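Local coordinates for protein GH127 beta-L-arabinofuranoside (Geobacillus stearothermophilus, PDB 4QK0) that probably hydrolyses beta-L-arabinofuranosidic linkages, removing L-arabinofuranose units as a glycoside hydrolase of family 127, at residues A[359-364]-A[488-493]; A[363-368]-A[462-467]; A[552-557]-A[592-597]. All blocks are in the same frame, centred on the assembly; numbering follows the deposited sequence.

Contact 1 (A[359-364]-A[488-493])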
# COMPACT_ATOMS: atom_id res chain seq x y z
N VAL A 359 -27.41 -7.52 2.41
CA VAL A 359 -26.08 -7.71 1.86
C VAL A 359 -26.10 -8.19 0.42
O VAL A 359 -25.33 -7.70 -0.44
CB VAL A 359 -25.25 -8.62 2.73
CG1 VAL A 359 -23.92 -8.96 2.12
CG2 VAL A 359 -24.97 -7.91 4.04
N MSE A 360 -26.95 -9.17 0.14
CA MSE A 360 -27.08 -9.67 -1.19
C MSE A 360 -27.34 -8.49 -2.10
O MSE A 360 -26.75 -8.40 -3.18
CB MSE A 360 -28.29 -10.64 -1.21
CG MSE A 360 -28.57 -11.19 -2.59
SE MSE A 360 -30.16 -12.36 -2.70
CE MSE A 360 -29.37 -13.70 -1.72
N GLU A 361 -28.29 -7.62 -1.70
CA GLU A 361 -28.70 -6.51 -2.54
C GLU A 361 -27.56 -5.51 -2.68
O GLU A 361 -27.28 -5.02 -3.79
CB GLU A 361 -29.92 -5.86 -1.92
CG GLU A 361 -30.34 -4.53 -2.50
CD GLU A 361 -31.59 -3.99 -1.87
OE1 GLU A 361 -31.50 -3.50 -0.71
OE2 GLU A 361 -32.68 -4.02 -2.53
N ARG A 362 -26.87 -5.20 -1.58
CA ARG A 362 -25.66 -4.34 -1.63
C ARG A 362 -24.63 -4.84 -2.68
O ARG A 362 -24.20 -4.08 -3.55
CB ARG A 362 -25.04 -4.27 -0.28
CG ARG A 362 -23.88 -3.31 -0.13
CD ARG A 362 -23.27 -3.40 1.26
NE ARG A 362 -24.11 -2.86 2.30
CZ ARG A 362 -24.41 -1.57 2.45
NH1 ARG A 362 -23.91 -0.62 1.63
NH2 ARG A 362 -25.19 -1.19 3.44
N ALA A 363 -24.30 -6.12 -2.66
CA ALA A 363 -23.38 -6.67 -3.63
C ALA A 363 -23.90 -6.62 -5.06
O ALA A 363 -23.16 -6.26 -6.01
CB ALA A 363 -22.96 -8.06 -3.29
N LEU A 364 -25.17 -6.90 -5.20
CA LEU A 364 -25.78 -6.93 -6.50
C LEU A 364 -25.84 -5.61 -7.22
O LEU A 364 -25.68 -5.56 -8.46
CB LEU A 364 -27.21 -7.49 -6.41
CG LEU A 364 -27.37 -9.01 -6.33
CD1 LEU A 364 -28.86 -9.34 -6.12
CD2 LEU A 364 -26.89 -9.72 -7.59
N PRO A 488 -36.15 -3.34 3.61
CA PRO A 488 -34.69 -3.13 3.45
C PRO A 488 -34.08 -2.36 4.59
O PRO A 488 -34.68 -1.39 5.08
CB PRO A 488 -34.59 -2.29 2.18
CG PRO A 488 -35.84 -2.67 1.42
CD PRO A 488 -36.89 -2.76 2.48
N GLY A 489 -33.00 -2.91 5.10
CA GLY A 489 -32.28 -2.31 6.23
C GLY A 489 -31.87 -0.87 5.97
O GLY A 489 -31.72 -0.14 6.91
N TRP A 490 -31.69 -0.47 4.71
CA TRP A 490 -31.34 0.94 4.41
C TRP A 490 -32.52 1.89 4.58
O TRP A 490 -32.36 3.11 4.65
CB TRP A 490 -30.72 1.10 3.01
CG TRP A 490 -31.57 0.58 1.88
CD1 TRP A 490 -31.40 -0.56 1.21
CD2 TRP A 490 -32.73 1.23 1.30
NE1 TRP A 490 -32.37 -0.69 0.23
CE2 TRP A 490 -33.20 0.39 0.29
CE3 TRP A 490 -33.43 2.41 1.57
CZ2 TRP A 490 -34.33 0.69 -0.47
CZ3 TRP A 490 -34.54 2.72 0.84
CH2 TRP A 490 -34.99 1.86 -0.18
N CYS A 491 -33.72 1.33 4.67
CA CYS A 491 -34.93 2.12 4.62
C CYS A 491 -35.39 2.54 6.01
O CYS A 491 -35.32 1.76 6.90
CB CYS A 491 -36.02 1.25 3.99
SG CYS A 491 -37.55 2.10 3.82
N ARG A 492 -35.92 3.75 6.17
CA ARG A 492 -36.63 4.14 7.41
C ARG A 492 -38.07 4.29 6.93
O ARG A 492 -38.31 4.84 5.84
CB ARG A 492 -36.27 5.55 7.95
CG ARG A 492 -34.84 6.05 7.94
CD ARG A 492 -34.77 7.51 7.44
NE ARG A 492 -33.40 8.03 7.35
CZ ARG A 492 -32.72 8.66 8.33
NH1 ARG A 492 -33.30 8.92 9.51
NH2 ARG A 492 -31.46 9.05 8.12
N GLY A 493 -39.02 3.91 7.74
CA GLY A 493 -40.42 4.27 7.49
C GLY A 493 -41.12 3.62 6.33
O GLY A 493 -41.87 4.28 5.56
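Pro-488 and Trp-490 present one loop to a single acidic side chain of helix 354-365, that of Glu-361, and the contact illustrates how a buried carboxylate can tie a helix to a turn. At the start of the loop, Pro-488 touches Glu-361 lightly, its CB lying 4.4 Å from OE1. The same CB rests against one face of the Trp-490 indole, 3.3 Å above its plane near the rim, and so backs the ring from within its own segment. Gly-489 joins in through its backbone N, which is hydrogen-bonded to Asp-358 a turn earlier on the helix. Trp-490 then makes the main link: its NE1 donates to Glu-361 OE1 at 3.1 Å. The acceptor lies nearly in the indole plane, but the N-H...O angle of 137° shows a bent bond, and the donor meets the carboxylate from above its plane. Glu-361 spans the gap because CG stands anti to the backbone N (chi1 169°) and the chain beyond it is extended. Its other oxygen, OE2, is hydrogen-bonded to Tyr-463 OH and forms a salt bridge with Arg-486, which probably favours the ionised form. A leucine in place of Glu-361 would probably leave the indole N-H, the tyrosine hydroxyl and the arginine charge without their common partner. With Cys-491 the backbone closes on itself, its N bonded to Pro-488 O at 2.9 Å. This is a type I beta turn, Pro-488 to Cys-491, of the middle domain, docked through its tryptophan onto a helix of the catalytic domain.

Contact 2 (A[363-368]-A[462-467])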
# COMPACT_ATOMS: atom_id res chain seq x y z
N ALA A 363 -24.30 -6.12 -2.66
CA ALA A 363 -23.38 -6.67 -3.63
C ALA A 363 -23.90 -6.62 -5.06
O ALA A 363 -23.16 -6.26 -6.01
CB ALA A 363 -22.96 -8.06 -3.29
N LEU A 364 -25.17 -6.90 -5.20
CA LEU A 364 -25.78 -6.93 -6.50
C LEU A 364 -25.84 -5.61 -7.22
O LEU A 364 -25.68 -5.56 -8.46
CB LEU A 364 -27.21 -7.49 -6.41
CG LEU A 364 -27.37 -9.01 -6.33
CD1 LEU A 364 -28.86 -9.34 -6.12
CD2 LEU A 364 -26.89 -9.72 -7.59
N TYR A 365 -26.13 -4.54 -6.49
CA TYR A 365 -26.32 -3.24 -7.11
C TYR A 365 -25.04 -2.36 -7.04
O TYR A 365 -25.08 -1.16 -7.42
CB TYR A 365 -27.53 -2.48 -6.49
CG TYR A 365 -28.90 -3.08 -6.84
CD1 TYR A 365 -29.40 -4.13 -6.11
CD2 TYR A 365 -29.63 -2.65 -7.93
CE1 TYR A 365 -30.63 -4.69 -6.42
CE2 TYR A 365 -30.86 -3.20 -8.26
CZ TYR A 365 -31.36 -4.24 -7.49
OH TYR A 365 -32.57 -4.86 -7.75
N ASN A 366 -23.93 -2.93 -6.57
CA ASN A 366 -22.70 -2.14 -6.36
C ASN A 366 -21.50 -2.90 -6.78
O ASN A 366 -21.15 -2.87 -7.94
CB ASN A 366 -22.61 -1.67 -4.93
CG ASN A 366 -23.79 -0.76 -4.56
OD1 ASN A 366 -23.79 0.43 -4.86
ND2 ASN A 366 -24.77 -1.32 -3.84
N GLY A 367 -20.91 -3.68 -5.92
CA GLY A 367 -19.61 -4.28 -6.22
C GLY A 367 -19.51 -5.48 -7.13
O GLY A 367 -18.41 -6.05 -7.28
N THR A 368 -20.64 -5.94 -7.65
CA THR A 368 -20.60 -7.03 -8.64
C THR A 368 -20.64 -6.34 -10.01
O THR A 368 -19.73 -6.50 -10.79
CB THR A 368 -21.80 -8.02 -8.57
OG1 THR A 368 -23.03 -7.28 -8.55
CG2 THR A 368 -21.71 -8.87 -7.32
N ASN A 462 -40.17 0.75 -10.27
CA ASN A 462 -38.97 1.36 -10.91
C ASN A 462 -37.72 1.28 -10.01
O ASN A 462 -36.73 1.94 -10.28
CB ASN A 462 -39.20 2.83 -11.27
CG ASN A 462 -40.36 3.03 -12.24
OD1 ASN A 462 -41.15 3.97 -12.07
ND2 ASN A 462 -40.50 2.14 -13.22
N TYR A 463 -37.79 0.47 -8.96
CA TYR A 463 -36.63 0.15 -8.15
C TYR A 463 -35.53 -0.29 -9.09
O TYR A 463 -35.78 -1.03 -10.05
CB TYR A 463 -37.01 -0.96 -7.23
CG TYR A 463 -36.22 -1.17 -5.93
CD1 TYR A 463 -35.06 -1.93 -5.90
CD2 TYR A 463 -36.76 -0.78 -4.71
CE1 TYR A 463 -34.43 -2.19 -4.71
CE2 TYR A 463 -36.14 -1.06 -3.53
CZ TYR A 463 -34.98 -1.76 -3.53
OH TYR A 463 -34.36 -2.02 -2.32
N PRO A 464 -34.27 0.16 -8.83
CA PRO A 464 -33.83 0.84 -7.63
C PRO A 464 -33.95 2.33 -7.62
O PRO A 464 -33.54 2.96 -6.63
CB PRO A 464 -32.36 0.45 -7.57
CG PRO A 464 -31.96 0.38 -8.98
CD PRO A 464 -33.16 -0.19 -9.70
N TRP A 465 -34.52 2.92 -8.67
CA TRP A 465 -34.58 4.41 -8.77
C TRP A 465 -35.68 5.01 -7.94
O TRP A 465 -35.66 6.21 -7.65
CB TRP A 465 -34.71 4.87 -10.23
CG TRP A 465 -33.69 4.22 -11.06
CD1 TRP A 465 -33.90 3.45 -12.14
CD2 TRP A 465 -32.28 4.28 -10.86
NE1 TRP A 465 -32.71 2.98 -12.61
CE2 TRP A 465 -31.70 3.49 -11.85
CE3 TRP A 465 -31.47 4.93 -9.94
CZ2 TRP A 465 -30.33 3.32 -11.97
CZ3 TRP A 465 -30.07 4.75 -10.03
CH2 TRP A 465 -29.53 3.94 -11.04
N ASP A 466 -36.63 4.17 -7.53
CA ASP A 466 -37.78 4.63 -6.77
C ASP A 466 -38.24 3.51 -5.83
O ASP A 466 -38.11 2.31 -6.16
CB ASP A 466 -38.87 5.03 -7.78
CG ASP A 466 -40.18 5.28 -7.13
OD1 ASP A 466 -40.34 6.36 -6.53
OD2 ASP A 466 -41.04 4.38 -7.20
N GLY A 467 -38.79 3.88 -4.69
CA GLY A 467 -39.14 2.92 -3.66
C GLY A 467 -40.58 2.40 -3.62
O GLY A 467 -40.97 1.72 -2.66
O HOH W 1 -34.48 -3.67 -9.02
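Apolar contact dominates where Tyr-365 meets Pro-464. The CE2 atom of Tyr-365 lies 3.8 Å from Pro-464 CG, and its neighbour CD2 comes within 4.0 Å of the same CG, so the CD2-CE2 bond of the phenol carries the packing while the pyrrolidine crosses it obliquely. The ring gets there because CG of Tyr-365 stands anti to its carbonyl carbon (chi1 -70°), which sends the phenol out from the helix toward the loop. A cis peptide bond precedes Pro-464, and the CG atom that meets Tyr-365 also sits 4.2 Å above the centre of the Trp-465 indole. The proline is thus a spacer between two aromatic side chains. A lighter touch comes from Tyr-365 OH, which approaches the edge of the Tyr-463 ring at CD1, 4.3 Å away.

Polar linkage is indirect. A water lies 2.6 Å from Tyr-365 OH and donates a weak bond of 3.1 Å to Tyr-463 O, bridging phenol and loop backbone. The same hydroxyl is hydrogen-bonded to Trp-23 NE1, whereas the hydroxyl of Tyr-463 turns to Glu-361.

Around this buried join, Tyr-365 extends from helix 354-365 and meets Trp-23 edge-to-face; the loop that supplies Pro-464 connects strands 453-461 and 468-475, and Ile-557, on strand 557-562, packs against both Tyr-365 and Pro-464.

Contact 3 (A[552-557]-A[592-597]); sequences LQRGPI and GVVVIT
Facing strands of the C-terminal domain's beta structure meet here through their side chains: Leu-552 and Arg-554 on strand 549-554 point toward Val-594 and Ile-596 on strand 593-603. The axes of the two short strands pass 9.2 Å apart, too far for backbone pairing, with their directions 139° apart. At one end Leu-552 CD1 meets Ile-596 CG2 at 4.2 Å, a contact between methyl groups. Ile-596 also reaches across the gap, bringing CD1 to 4.3 Å from Arg-554 CB.

Arg-554 makes the other half of the interface. With CG anti to the backbone N (chi1 178°) and the chain extended as far as NE, its side chain crosses that of Val-594 at about a right angle. The valine sets CG1 over one face of the guanidinium and CG2 3.8 Å from NH1. This layering of an apolar branch on a flat cation leaves the N-H groups directed past the valine, and NH1 is hydrogen-bonded to Trp-465 O.

The two strands are not paired with each other in their mixed sheet, and Leu-581 and Ala-583 of strand 574-586 pack beside the same residues. Strands 549-554 and 557-562 form a beta hairpin, closed by a type II' turn from Arg-554 to Ile-557, with Gly-555 at the positive phi that this turn requires. Gln-553 NE2 donates to Gly-555 O at 3.0 Å, nearly straight at 171° and in the carbonyl plane.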
# COMPACT_ATOMS: atom_id res chain seq x y z
N LEU A 552 -22.06 8.75 0.09
CA LEU A 552 -23.47 8.97 -0.23
C LEU A 552 -24.15 7.69 -0.73
O LEU A 552 -23.58 6.90 -1.46
CB LEU A 552 -23.58 10.02 -1.31
CG LEU A 552 -22.99 11.35 -0.88
CD1 LEU A 552 -23.08 12.33 -2.00
CD2 LEU A 552 -23.67 11.93 0.35
N GLN A 553 -25.38 7.49 -0.26
CA GLN A 553 -26.17 6.34 -0.64
C GLN A 553 -27.64 6.75 -0.78
O GLN A 553 -28.19 7.50 0.02
CB GLN A 553 -26.04 5.21 0.37
CG GLN A 553 -26.74 3.94 -0.07
CD GLN A 553 -26.51 2.72 0.81
OE1 GLN A 553 -25.46 2.57 1.42
NE2 GLN A 553 -27.46 1.78 0.77
N ARG A 554 -28.30 6.16 -1.77
CA ARG A 554 -29.77 6.34 -1.94
C ARG A 554 -30.44 5.02 -2.29
O ARG A 554 -30.07 4.38 -3.28
CB ARG A 554 -29.98 7.34 -3.06
CG ARG A 554 -31.43 7.60 -3.40
CD ARG A 554 -31.59 8.70 -4.45
NE ARG A 554 -33.03 8.94 -4.61
CZ ARG A 554 -33.84 8.23 -5.39
NH1 ARG A 554 -33.40 7.25 -6.14
NH2 ARG A 554 -35.11 8.50 -5.41
N GLY A 555 -31.42 4.60 -1.50
CA GLY A 555 -31.96 3.24 -1.70
C GLY A 555 -30.81 2.30 -1.47
O GLY A 555 -29.97 2.54 -0.60
N PRO A 556 -30.70 1.24 -2.29
CA PRO A 556 -29.59 0.27 -2.19
C PRO A 556 -28.27 0.70 -2.89
O PRO A 556 -27.31 -0.06 -2.87
CB PRO A 556 -30.15 -0.96 -2.93
CG PRO A 556 -30.95 -0.34 -4.03
CD PRO A 556 -31.59 0.89 -3.41
N ILE A 557 -28.27 1.88 -3.54
CA ILE A 557 -27.18 2.25 -4.40
C ILE A 557 -26.22 3.24 -3.74
O ILE A 557 -26.62 4.30 -3.26
CB ILE A 557 -27.68 2.80 -5.74
CG1 ILE A 557 -28.22 1.59 -6.53
CG2 ILE A 557 -26.52 3.43 -6.50
CD1 ILE A 557 -28.85 1.98 -7.84
N GLY A 592 -29.42 5.66 -17.92
CA GLY A 592 -30.58 6.15 -17.19
C GLY A 592 -30.42 5.96 -15.71
O GLY A 592 -30.64 4.89 -15.20
N VAL A 593 -29.98 7.00 -15.00
CA VAL A 593 -29.65 6.85 -13.62
C VAL A 593 -30.12 8.03 -12.83
O VAL A 593 -30.24 9.12 -13.37
CB VAL A 593 -28.14 6.70 -13.40
CG1 VAL A 593 -27.61 5.48 -14.14
CG2 VAL A 593 -27.35 7.95 -13.82
N VAL A 594 -30.35 7.83 -11.54
CA VAL A 594 -30.54 8.94 -10.68
C VAL A 594 -29.12 9.50 -10.33
O VAL A 594 -28.18 8.75 -10.02
CB VAL A 594 -31.31 8.55 -9.41
CG1 VAL A 594 -31.32 9.70 -8.41
CG2 VAL A 594 -32.75 8.20 -9.73
N VAL A 595 -28.99 10.83 -10.32
CA VAL A 595 -27.73 11.46 -9.89
C VAL A 595 -28.02 12.24 -8.65
O VAL A 595 -29.16 12.60 -8.39
CB VAL A 595 -27.14 12.40 -10.96
CG1 VAL A 595 -26.94 11.66 -12.25
CG2 VAL A 595 -28.06 13.59 -11.19
N ILE A 596 -26.97 12.50 -7.87
CA ILE A 596 -27.10 13.31 -6.64
C ILE A 596 -26.26 14.56 -6.77
O ILE A 596 -25.12 14.49 -7.24
CB ILE A 596 -26.65 12.50 -5.42
CG1 ILE A 596 -27.64 11.37 -5.18
CG2 ILE A 596 -26.50 13.39 -4.19
CD1 ILE A 596 -27.19 10.41 -4.14
N THR A 597 -26.82 15.71 -6.40
CA THR A 597 -26.12 16.97 -6.58
C THR A 597 -26.17 17.75 -5.31
O THR A 597 -27.07 17.59 -4.51
CB THR A 597 -26.67 17.83 -7.77
OG1 THR A 597 -28.00 18.23 -7.51
CG2 THR A 597 -26.65 17.06 -9.10

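Contacts 1 and 2 start from the same helix, 354-365, share Ala-363 and Leu-364, and have centres about 9 Å apart; contact 3 lies about 9 Å from contact 2 and 13 Å from contact 1, centre to centre. Contacts 1 and 2 each join the catalytic domain to a loop of the middle domain, and contact 3, which opens later in the chain, lies within the C-terminal domain. The turn of contact 3 touches both others: Pro-556 packs on Glu-361, and its carbonyl oxygen probably accepts a bond from Asn-366 ND2. Helix 354-365 of the catalytic domain is thus met by loops of the middle domain and by the turn of the C-terminal domain, so consecutive domains share one junction.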